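Local coordinates for protein SusD homolog (Bacteroides thetaiotaomicron, PDB 3EHM) that probably binds mucin O-glycans at the cell surface as a SusD-like lipoprotein of a gut symbiont's glycan-uptake system, at residues V238-K249 with S337-Y348; K284-F292 with S375-G383. One frame throughout, in Å; residues are numbered along the deposited sequence.

Contact 1: residues V238-K249 with S337-Y348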
loop_
_atom_site.group_PDB
_atom_site.type_symbol
_atom_site.label_atom_id
_atom_site.label_comp_id
_atom_site.label_asym_id
_atom_site.label_seq_id
_atom_site.Cartn_x
_atom_site.Cartn_y
_atom_site.Cartn_z
ATOM N N VAL A 238 -14.544 4.747 -13.158
ATOM C CA VAL A 238 -13.662 4.386 -12.052
ATOM C C VAL A 238 -14.318 4.761 -10.726
ATOM O O VAL A 238 -15.427 5.297 -10.711
ATOM C CB VAL A 238 -12.302 5.115 -12.157
ATOM C CG1 VAL A 238 -11.512 4.575 -13.341
ATOM C CG2 VAL A 238 -12.526 6.616 -12.308
ATOM N N ILE A 239 -13.638 4.478 -9.619
ATOM C CA ILE A 239 -14.173 4.794 -8.298
ATOM C C ILE A 239 -13.992 6.286 -8.016
ATOM O O ILE A 239 -12.881 6.746 -7.758
ATOM C CB ILE A 239 -13.464 3.962 -7.203
ATOM C CG1 ILE A 239 -13.745 2.471 -7.427
ATOM C CG2 ILE A 239 -13.962 4.374 -5.825
ATOM C CD1 ILE A 239 -12.980 1.543 -6.502
ATOM N N GLU A 240 -15.089 7.037 -8.077
ATOM C CA GLU A 240 -15.038 8.480 -7.846
ATOM C C GLU A 240 -15.903 8.909 -6.670
ATOM O O GLU A 240 -15.856 10.064 -6.243
ATOM C CB GLU A 240 -15.515 9.235 -9.085
ATOM C CG GLU A 240 -14.864 8.820 -10.380
ATOM C CD GLU A 240 -15.412 9.601 -11.558
ATOM O OE1 GLU A 240 -16.653 9.674 -11.694
ATOM O OE2 GLU A 240 -14.608 10.139 -12.347
ATOM N N ASP A 241 -16.697 7.978 -6.157
ATOM C CA ASP A 241 -17.587 8.259 -5.042
ATOM C C ASP A 241 -17.236 7.318 -3.900
ATOM O O ASP A 241 -16.838 6.180 -4.130
ATOM C CB ASP A 241 -19.036 8.042 -5.485
ATOM C CG ASP A 241 -19.382 8.830 -6.737
ATOM O OD1 ASP A 241 -19.547 10.065 -6.638
ATOM O OD2 ASP A 241 -19.475 8.218 -7.824
ATOM N N ILE A 242 -17.374 7.789 -2.667
ATOM C CA ILE A 242 -17.045 6.950 -1.521
ATOM C C ILE A 242 -17.895 5.678 -1.519
ATOM O O ILE A 242 -17.448 4.616 -1.080
ATOM C CB ILE A 242 -17.241 7.726 -0.201
ATOM C CG1 ILE A 242 -16.287 8.930 -0.167
ATOM C CG2 ILE A 242 -16.975 6.813 0.989
ATOM C CD1 ILE A 242 -16.488 9.853 1.027
ATOM N N SER A 243 -19.115 5.785 -2.036
ATOM C CA SER A 243 -20.025 4.644 -2.089
ATOM C C SER A 243 -19.510 3.512 -2.984
ATOM O O SER A 243 -19.997 2.386 -2.901
ATOM C CB SER A 243 -21.408 5.097 -2.571
ATOM O OG SER A 243 -21.339 5.676 -3.863
ATOM N N SER A 244 -18.531 3.809 -3.835
ATOM C CA SER A 244 -17.966 2.797 -4.728
ATOM C C SER A 244 -16.608 2.269 -4.258
ATOM O O SER A 244 -16.007 1.420 -4.917
ATOM C CB SER A 244 -17.819 3.361 -6.143
ATOM O OG SER A 244 -19.081 3.591 -6.744
ATOM N N GLU A 245 -16.127 2.764 -3.122
ATOM C CA GLU A 245 -14.830 2.337 -2.607
ATOM C C GLU A 245 -14.813 0.840 -2.334
ATOM O O GLU A 245 -15.838 0.249 -1.991
ATOM C CB GLU A 245 -14.482 3.095 -1.321
ATOM C CG GLU A 245 -15.275 2.660 -0.098
ATOM C CD GLU A 245 -14.994 3.521 1.126
ATOM O OE1 GLU A 245 -14.105 4.396 1.059
ATOM O OE2 GLU A 245 -15.665 3.316 2.160
ATOM N N ALA A 246 -13.642 0.232 -2.486
ATOM C CA ALA A 246 -13.495 -1.197 -2.245
ATOM C C ALA A 246 -12.844 -1.415 -0.884
ATOM O O ALA A 246 -11.676 -1.078 -0.682
ATOM C CB ALA A 246 -12.644 -1.831 -3.338
ATOM N N LYS A 247 -13.608 -1.963 0.054
ATOM C CA LYS A 247 -13.082 -2.235 1.384
ATOM C C LYS A 247 -13.688 -3.519 1.925
ATOM O O LYS A 247 -14.743 -3.963 1.470
ATOM C CB LYS A 247 -13.384 -1.077 2.343
ATOM C CG LYS A 247 -14.861 -0.819 2.593
ATOM C CD LYS A 247 -15.048 0.266 3.650
ATOM C CE LYS A 247 -16.522 0.559 3.904
ATOM N NZ LYS A 247 -17.182 1.169 2.713
ATOM N N ILE A 248 -13.009 -4.120 2.891
ATOM C CA ILE A 248 -13.496 -5.348 3.495
ATOM C C ILE A 248 -13.578 -5.151 5.005
ATOM O O ILE A 248 -12.685 -4.566 5.617
ATOM C CB ILE A 248 -12.570 -6.541 3.147
ATOM C CG1 ILE A 248 -13.185 -7.848 3.651
ATOM C CG2 ILE A 248 -11.185 -6.326 3.742
ATOM C CD1 ILE A 248 -12.437 -9.090 3.196
ATOM N N LYS A 249 -14.671 -5.610 5.598
ATOM C CA LYS A 249 -14.860 -5.488 7.037
ATOM C C LYS A 249 -15.844 -6.553 7.488
ATOM O O LYS A 249 -16.511 -7.177 6.662
ATOM C CB LYS A 249 -15.397 -4.101 7.399
ATOM C CG LYS A 249 -16.773 -3.795 6.822
ATOM C CD LYS A 249 -17.261 -2.431 7.290
ATOM C CE LYS A 249 -18.636 -2.114 6.729
ATOM N NZ LYS A 249 -19.115 -0.767 7.162
ATOM N N SER A 337 -13.406 -2.475 12.271
ATOM C CA SER A 337 -12.799 -1.565 11.307
ATOM C C SER A 337 -12.445 -2.305 10.022
ATOM O O SER A 337 -12.067 -3.479 10.042
ATOM C CB SER A 337 -11.535 -0.926 11.885
ATOM O OG SER A 337 -11.831 -0.151 13.027
ATOM N N PRO A 338 -12.559 -1.622 8.883
ATOM C CA PRO A 338 -12.241 -2.254 7.605
ATOM C C PRO A 338 -10.787 -2.077 7.188
ATOM O O PRO A 338 -10.011 -1.389 7.850
ATOM C CB PRO A 338 -13.178 -1.542 6.644
ATOM C CG PRO A 338 -13.143 -0.138 7.165
ATOM C CD PRO A 338 -13.209 -0.313 8.679
ATOM N N LEU A 339 -10.429 -2.742 6.095
ATOM C CA LEU A 339 -9.109 -2.625 5.494
ATOM C C LEU A 339 -9.493 -2.150 4.100
ATOM O O LEU A 339 -10.459 -2.649 3.521
ATOM C CB LEU A 339 -8.393 -3.975 5.437
ATOM C CG LEU A 339 -7.851 -4.463 6.785
ATOM C CD1 LEU A 339 -7.001 -5.708 6.579
ATOM C CD2 LEU A 339 -7.016 -3.366 7.427
ATOM N N TYR A 340 -8.757 -1.184 3.569
ATOM C CA TYR A 340 -9.087 -0.617 2.269
ATOM C C TYR A 340 -8.226 -1.083 1.102
ATOM O O TYR A 340 -7.000 -1.080 1.187
ATOM C CB TYR A 340 -9.016 0.905 2.363
ATOM C CG TYR A 340 -9.882 1.486 3.453
ATOM C CD1 TYR A 340 -11.233 1.745 3.233
ATOM C CD2 TYR A 340 -9.348 1.783 4.706
ATOM C CE1 TYR A 340 -12.030 2.292 4.232
ATOM C CE2 TYR A 340 -10.134 2.327 5.713
ATOM C CZ TYR A 340 -11.472 2.581 5.468
ATOM O OH TYR A 340 -12.247 3.146 6.453
ATOM N N TRP A 341 -8.889 -1.466 0.013
ATOM C CA TRP A 341 -8.222 -1.916 -1.207
ATOM C C TRP A 341 -8.035 -0.731 -2.155
ATOM O O TRP A 341 -6.963 -0.547 -2.743
ATOM C CB TRP A 341 -9.069 -2.964 -1.933
ATOM C CG TRP A 341 -9.146 -4.316 -1.291
ATOM C CD1 TRP A 341 -8.650 -4.689 -0.073
ATOM C CD2 TRP A 341 -9.801 -5.468 -1.829
ATOM N NE1 TRP A 341 -8.961 -6.007 0.180
ATOM C CE2 TRP A 341 -9.668 -6.507 -0.883
ATOM C CE3 TRP A 341 -10.491 -5.721 -3.022
ATOM C CZ2 TRP A 341 -10.200 -7.781 -1.092
ATOM C CZ3 TRP A 341 -11.020 -6.986 -3.231
ATOM C CH2 TRP A 341 -10.872 -8.001 -2.270
ATOM N N PHE A 342 -9.090 0.062 -2.311
ATOM C CA PHE A 342 -9.036 1.218 -3.202
ATOM C C PHE A 342 -10.119 2.222 -2.817
ATOM O O PHE A 342 -11.285 1.860 -2.683
ATOM C CB PHE A 342 -9.232 0.765 -4.653
ATOM C CG PHE A 342 -8.634 1.702 -5.672
ATOM C CD1 PHE A 342 -9.116 2.999 -5.818
ATOM C CD2 PHE A 342 -7.574 1.290 -6.474
ATOM C CE1 PHE A 342 -8.548 3.874 -6.749
ATOM C CE2 PHE A 342 -6.999 2.156 -7.408
ATOM C CZ PHE A 342 -7.489 3.451 -7.544
ATOM N N ARG A 343 -9.733 3.484 -2.649
ATOM C CA ARG A 343 -10.691 4.514 -2.267
ATOM C C ARG A 343 -10.812 5.613 -3.307
ATOM O O ARG A 343 -9.898 5.840 -4.099
ATOM C CB ARG A 343 -10.300 5.126 -0.921
ATOM C CG ARG A 343 -9.924 4.085 0.123
ATOM C CD ARG A 343 -9.915 4.670 1.521
ATOM N NE ARG A 343 -11.266 4.948 2.004
ATOM C CZ ARG A 343 -11.544 5.380 3.228
ATOM N NH1 ARG A 343 -10.562 5.583 4.098
ATOM N NH2 ARG A 343 -12.801 5.599 3.588
ATOM N N ALA A 344 -11.946 6.307 -3.286
ATOM C CA ALA A 344 -12.204 7.378 -4.239
ATOM C C ALA A 344 -11.129 8.463 -4.241
ATOM O O ALA A 344 -10.761 8.979 -5.298
ATOM C CB ALA A 344 -13.575 7.997 -3.960
ATOM N N SER A 345 -10.615 8.812 -3.066
ATOM C CA SER A 345 -9.598 9.856 -3.005
ATOM C C SER A 345 -8.384 9.521 -3.865
ATOM O O SER A 345 -7.813 10.401 -4.508
ATOM C CB SER A 345 -9.169 10.115 -1.555
ATOM O OG SER A 345 -8.655 8.948 -0.936
ATOM N N GLU A 346 -7.993 8.251 -3.897
ATOM C CA GLU A 346 -6.832 7.859 -4.690
ATOM C C GLU A 346 -7.054 8.166 -6.169
ATOM O O GLU A 346 -6.150 8.643 -6.862
ATOM C CB GLU A 346 -6.529 6.369 -4.526
ATOM C CG GLU A 346 -5.171 5.989 -5.101
ATOM C CD GLU A 346 -4.900 4.498 -5.093
ATOM O OE1 GLU A 346 -5.462 3.779 -4.236
ATOM O OE2 GLU A 346 -4.102 4.052 -5.943
ATOM N N THR A 347 -8.259 7.889 -6.652
ATOM C CA THR A 347 -8.589 8.146 -8.049
ATOM C C THR A 347 -8.283 9.593 -8.433
ATOM O O THR A 347 -7.700 9.858 -9.488
ATOM C CB THR A 347 -10.075 7.853 -8.323
ATOM O OG1 THR A 347 -10.330 6.458 -8.109
ATOM C CG2 THR A 347 -10.437 8.210 -9.753
ATOM N N TYR A 348 -8.667 10.535 -7.579
ATOM C CA TYR A 348 -8.415 11.934 -7.884
ATOM C C TYR A 348 -6.932 12.284 -7.921
ATOM O O TYR A 348 -6.505 13.062 -8.770
ATOM C CB TYR A 348 -9.154 12.843 -6.898
ATOM C CG TYR A 348 -10.652 12.787 -7.082
ATOM C CD1 TYR A 348 -11.423 11.869 -6.376
ATOM C CD2 TYR A 348 -11.289 13.604 -8.016
ATOM C CE1 TYR A 348 -12.790 11.760 -6.592
ATOM C CE2 TYR A 348 -12.660 13.501 -8.243
ATOM C CZ TYR A 348 -13.401 12.576 -7.527
ATOM O OH TYR A 348 -14.750 12.455 -7.754
HETATM O O HOH W 1 -13.599 6.302 -0.903
#

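Contact 2: residues K284-F292 with S375-G383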
loop_
_atom_site.group_PDB
_atom_site.type_symbol
_atom_site.label_atom_id
_atom_site.label_comp_id
_atom_site.label_asym_id
_atom_site.label_seq_id
_atom_site.Cartn_x
_atom_site.Cartn_y
_atom_site.Cartn_z
ATOM N N LYS A 284 -1.185 20.942 10.107
ATOM C CA LYS A 284 -2.359 21.214 10.932
ATOM C C LYS A 284 -3.523 20.413 10.341
ATOM O O LYS A 284 -4.624 20.930 10.120
ATOM C CB LYS A 284 -2.674 22.716 10.934
ATOM C CG LYS A 284 -1.584 23.566 11.586
ATOM C CD LYS A 284 -2.062 24.997 11.838
ATOM C CE LYS A 284 -1.088 25.757 12.735
ATOM N NZ LYS A 284 -1.608 27.102 13.141
ATOM N N ASP A 285 -3.248 19.133 10.097
ATOM C CA ASP A 285 -4.194 18.198 9.495
ATOM C C ASP A 285 -5.185 17.608 10.497
ATOM O O ASP A 285 -4.785 16.954 11.462
ATOM C CB ASP A 285 -3.406 17.053 8.848
ATOM C CG ASP A 285 -4.133 16.417 7.682
ATOM O OD1 ASP A 285 -5.340 16.117 7.803
ATOM O OD2 ASP A 285 -3.480 16.208 6.644
ATOM N N PRO A 286 -6.494 17.824 10.275
ATOM C CA PRO A 286 -7.509 17.285 11.186
ATOM C C PRO A 286 -7.565 15.752 11.144
ATOM O O PRO A 286 -8.241 15.121 11.957
ATOM C CB PRO A 286 -8.795 17.926 10.680
ATOM C CG PRO A 286 -8.543 18.030 9.202
ATOM C CD PRO A 286 -7.126 18.552 9.159
ATOM N N ARG A 287 -6.860 15.156 10.190
ATOM C CA ARG A 287 -6.842 13.705 10.079
ATOM C C ARG A 287 -5.947 13.085 11.144
ATOM O O ARG A 287 -6.001 11.882 11.383
ATOM C CB ARG A 287 -6.389 13.276 8.676
ATOM C CG ARG A 287 -7.481 13.448 7.626
ATOM C CD ARG A 287 -6.972 13.243 6.202
ATOM N NE ARG A 287 -5.965 14.235 5.838
ATOM C CZ ARG A 287 -5.467 14.379 4.615
ATOM N NH1 ARG A 287 -5.885 13.594 3.627
ATOM N NH2 ARG A 287 -4.558 15.311 4.379
ATOM N N LEU A 288 -5.125 13.907 11.791
ATOM C CA LEU A 288 -4.245 13.410 12.843
ATOM C C LEU A 288 -5.086 12.728 13.921
ATOM O O LEU A 288 -4.806 11.595 14.327
ATOM C CB LEU A 288 -3.448 14.561 13.465
ATOM C CG LEU A 288 -2.559 14.219 14.665
ATOM C CD1 LEU A 288 -1.593 13.092 14.306
ATOM C CD2 LEU A 288 -1.796 15.457 15.094
ATOM N N SER A 289 -6.124 13.426 14.370
ATOM C CA SER A 289 -7.020 12.914 15.406
ATOM C C SER A 289 -7.889 11.763 14.914
ATOM O O SER A 289 -8.314 10.915 15.698
ATOM C CB SER A 289 -7.919 14.040 15.919
ATOM O OG SER A 289 -8.755 13.570 16.960
ATOM N N ALA A 290 -8.159 11.736 13.615
ATOM C CA ALA A 290 -8.980 10.677 13.045
ATOM C C ALA A 290 -8.190 9.379 12.921
ATOM O O ALA A 290 -8.745 8.292 13.067
ATOM C CB ALA A 290 -9.501 11.095 11.680
ATOM N N TYR A 291 -6.893 9.496 12.655
ATOM C CA TYR A 291 -6.044 8.317 12.482
ATOM C C TYR A 291 -5.417 7.768 13.758
ATOM O O TYR A 291 -5.290 6.554 13.915
ATOM C CB TYR A 291 -4.883 8.602 11.516
ATOM C CG TYR A 291 -5.235 8.926 10.074
ATOM C CD1 TYR A 291 -6.495 8.646 9.552
ATOM C CD2 TYR A 291 -4.276 9.471 9.219
ATOM C CE1 TYR A 291 -6.791 8.904 8.206
ATOM C CE2 TYR A 291 -4.559 9.727 7.876
ATOM C CZ TYR A 291 -5.816 9.441 7.379
ATOM O OH TYR A 291 -6.097 9.687 6.052
ATOM N N PHE A 292 -5.014 8.651 14.664
ATOM C CA PHE A 292 -4.334 8.191 15.866
ATOM C C PHE A 292 -4.832 8.714 17.204
ATOM O O PHE A 292 -5.484 9.754 17.288
ATOM C CB PHE A 292 -2.841 8.512 15.757
ATOM C CG PHE A 292 -2.215 8.087 14.458
ATOM C CD1 PHE A 292 -2.106 8.985 13.398
ATOM C CD2 PHE A 292 -1.728 6.793 14.294
ATOM C CE1 PHE A 292 -1.517 8.601 12.197
ATOM C CE2 PHE A 292 -1.140 6.400 13.096
ATOM C CZ PHE A 292 -1.034 7.306 12.045
ATOM N N SER A 375 -10.928 12.923 0.660
ATOM C CA SER A 375 -10.260 12.245 1.762
ATOM C C SER A 375 -10.823 12.724 3.094
ATOM O O SER A 375 -11.047 11.922 3.997
ATOM C CB SER A 375 -8.749 12.486 1.723
ATOM O OG SER A 375 -8.127 11.898 2.857
ATOM N N PHE A 376 -11.040 14.030 3.219
ATOM C CA PHE A 376 -11.592 14.585 4.452
ATOM C C PHE A 376 -12.968 13.977 4.697
ATOM O O PHE A 376 -13.332 13.667 5.829
ATOM C CB PHE A 376 -11.708 16.110 4.347
ATOM C CG PHE A 376 -10.475 16.848 4.790
ATOM C CD1 PHE A 376 -9.214 16.440 4.377
ATOM C CD2 PHE A 376 -10.579 17.957 5.621
ATOM C CE1 PHE A 376 -8.072 17.123 4.787
ATOM C CE2 PHE A 376 -9.444 18.646 6.036
ATOM C CZ PHE A 376 -8.188 18.228 5.617
ATOM N N GLN A 377 -13.733 13.811 3.628
ATOM C CA GLN A 377 -15.057 13.226 3.746
ATOM C C GLN A 377 -14.939 11.762 4.150
ATOM O O GLN A 377 -15.694 11.282 4.992
ATOM C CB GLN A 377 -15.813 13.352 2.426
ATOM C CG GLN A 377 -16.219 14.780 2.085
ATOM C CD GLN A 377 -16.958 14.870 0.764
ATOM O OE1 GLN A 377 -17.911 14.132 0.524
ATOM N NE2 GLN A 377 -16.527 15.781 -0.097
ATOM N N GLU A 378 -13.981 11.055 3.558
ATOM C CA GLU A 378 -13.776 9.647 3.884
ATOM C C GLU A 378 -13.467 9.495 5.373
ATOM O O GLU A 378 -13.935 8.558 6.020
ATOM C CB GLU A 378 -12.617 9.067 3.055
ATOM C CG GLU A 378 -12.847 9.123 1.556
ATOM C CD GLU A 378 -11.672 8.614 0.730
ATOM O OE1 GLU A 378 -10.505 8.766 1.150
ATOM O OE2 GLU A 378 -11.918 8.080 -0.364
ATOM N N GLN A 379 -12.692 10.430 5.916
ATOM C CA GLN A 379 -12.294 10.383 7.318
ATOM C C GLN A 379 -13.247 11.103 8.270
ATOM O O GLN A 379 -13.006 11.156 9.475
ATOM C CB GLN A 379 -10.880 10.954 7.466
ATOM C CG GLN A 379 -9.871 10.325 6.509
ATOM C CD GLN A 379 -9.782 8.817 6.663
ATOM O OE1 GLN A 379 -9.358 8.108 5.746
ATOM N NE2 GLN A 379 -10.170 8.319 7.829
ATOM N N GLY A 380 -14.323 11.662 7.727
ATOM C CA GLY A 380 -15.292 12.356 8.555
ATOM C C GLY A 380 -14.786 13.611 9.240
ATOM O O GLY A 380 -15.273 13.970 10.310
ATOM N N VAL A 381 -13.805 14.283 8.642
ATOM C CA VAL A 381 -13.277 15.507 9.232
ATOM C C VAL A 381 -13.668 16.713 8.391
ATOM O O VAL A 381 -14.037 16.575 7.226
ATOM C CB VAL A 381 -11.745 15.469 9.356
ATOM C CG1 VAL A 381 -11.344 14.436 10.397
ATOM C CG2 VAL A 381 -11.123 15.149 8.005
ATOM N N SER A 382 -13.579 17.895 8.987
ATOM C CA SER A 382 -13.946 19.125 8.301
ATOM C C SER A 382 -12.795 20.129 8.261
ATOM O O SER A 382 -11.717 19.869 8.792
ATOM C CB SER A 382 -15.153 19.750 9.003
ATOM O OG SER A 382 -14.861 19.991 10.370
ATOM N N GLY A 383 -13.036 21.270 7.620
ATOM C CA GLY A 383 -12.026 22.312 7.523
ATOM C C GLY A 383 -11.104 22.190 6.324
ATOM O O GLY A 383 -9.965 22.663 6.358
#

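Contact 1: residues V238-K249 with S337-Y348
Ala-246 meets Trp-341 and Phe-342 together, a classic beta bulge in a two-stranded antiparallel sheet, strand 246-248 against 339-342, set within the largely helical SusD-like fold. The carbonyl O of Ala-246 takes both amide hydrogens, from Trp-341 N at 2.9 Å and Phe-342 N at 3.3 Å, while Ala-246 N returns a bond to Phe-342 O. Beyond the bulge, Ile-248 and Leu-339 exchange two backbone bonds, and Lys-247 faces Tyr-340 as a non-hydrogen-bonded pair.

Charge gathers on the face of Lys-247 and Tyr-340. Arg-343 turns NE and NH2 side-on to a single oxygen, Glu-245 OE1, with NE at 3.0 Å; the carboxylate and guanidinium planes stand 48° apart. The other oxygen, Glu-245 OE2, receives Lys-247 NZ at 2.7 Å on its anti lone pair, reached by a bend at the end of the lysine chain (chi4 -66°). Tyr-340 CE1 lies over the guanidinium face, and the lysine methylenes run alongside the ring. A water links OE1 of Glu-245 to the first amide of helix 344-356, Ala-344 N.

Apolar side chains fill in beside the loop. Ile-239 puts CG2 against Ala-344 CB and its CD1 near Phe-342 CD1, whose ring also packs on helix 197-215.

Two hydroxyls from the helix hold the loop before the strand. Tyr-348 OH reaches Glu-240 O at 3.0 Å, in the carbonyl plane, and Thr-347 OG1 donates to Ile-239 O over just 2.6 Å.

Contact 2: residues K284-F292 with S375-G383
Arg-287 crosses from the short helix 287-291 to the end of helix 364-378, where its NH1 donates to Ser-375 OG at 2.9 Å. The bond is bent, 141° at the hydrogen, with the oxygen near the guanidinium plane. The arginine chain turns at chi3 (-63°), which swings the group back to its own Asp-285: NE goes to OD1 at 2.8 Å and NH2 to OD2 at 2.7 Å, one nitrogen for each oxygen. OD1 also accepts Arg-287 N, a capping bond in the turn that leads into the helix. Phe-376 sets CE1 over one guanidinium face, its ring tilted to that plane. An alanine here would remove the guanidinium and is likely to leave the Asp-285 carboxylate without its main counter-charge and Ser-375 OG without this donor.

Pro-286 presses CG to 3.3 Å from Phe-376 CE2. Val-381 also packs here, its CG2 near the same CG and its CG1 near Ala-290 CB. Gln-379 folds back at chi2, bringing its amide to the edge of the Tyr-291 ring, CD 3.4 Å from CE1, the two planes nearly perpendicular at 84°. Tyr-291 OH itself bonds to Leu-443 O of helix 429-445.

Gly-380, with positive phi, closes helix 364-378 in a Schellman motif, and Val-381 just beyond it packs on the neighbouring helix: a Schellman C-cap set beside the capped turn that precedes a short helix.

Overall arrangement
Contacts 1 and 2 lie about 16 Å apart between centres and alternate along the chain. Both are partly buried, but the centre of contact 1 lies about 13 Å from the centre of the chain, that of contact 2 about 19 Å, and contact 1 buries roughly twice the surface, 833 against 405 Å². Contact 1 relies on backbone pairing of strands, with a charge network added; contact 2 joins helix ends almost wholly through side chains. Consecutive helices 344-356 and 364-378 connect them: Ser-345 OG probably hydrogen-bonds Glu-378 OE1, and Arg-343 packs against Gln-379. Helix 429-445 touches both, through Ser-345 and Glu-346 in contact 1 and Asp-285, Arg-287 and Ser-375 in contact 2.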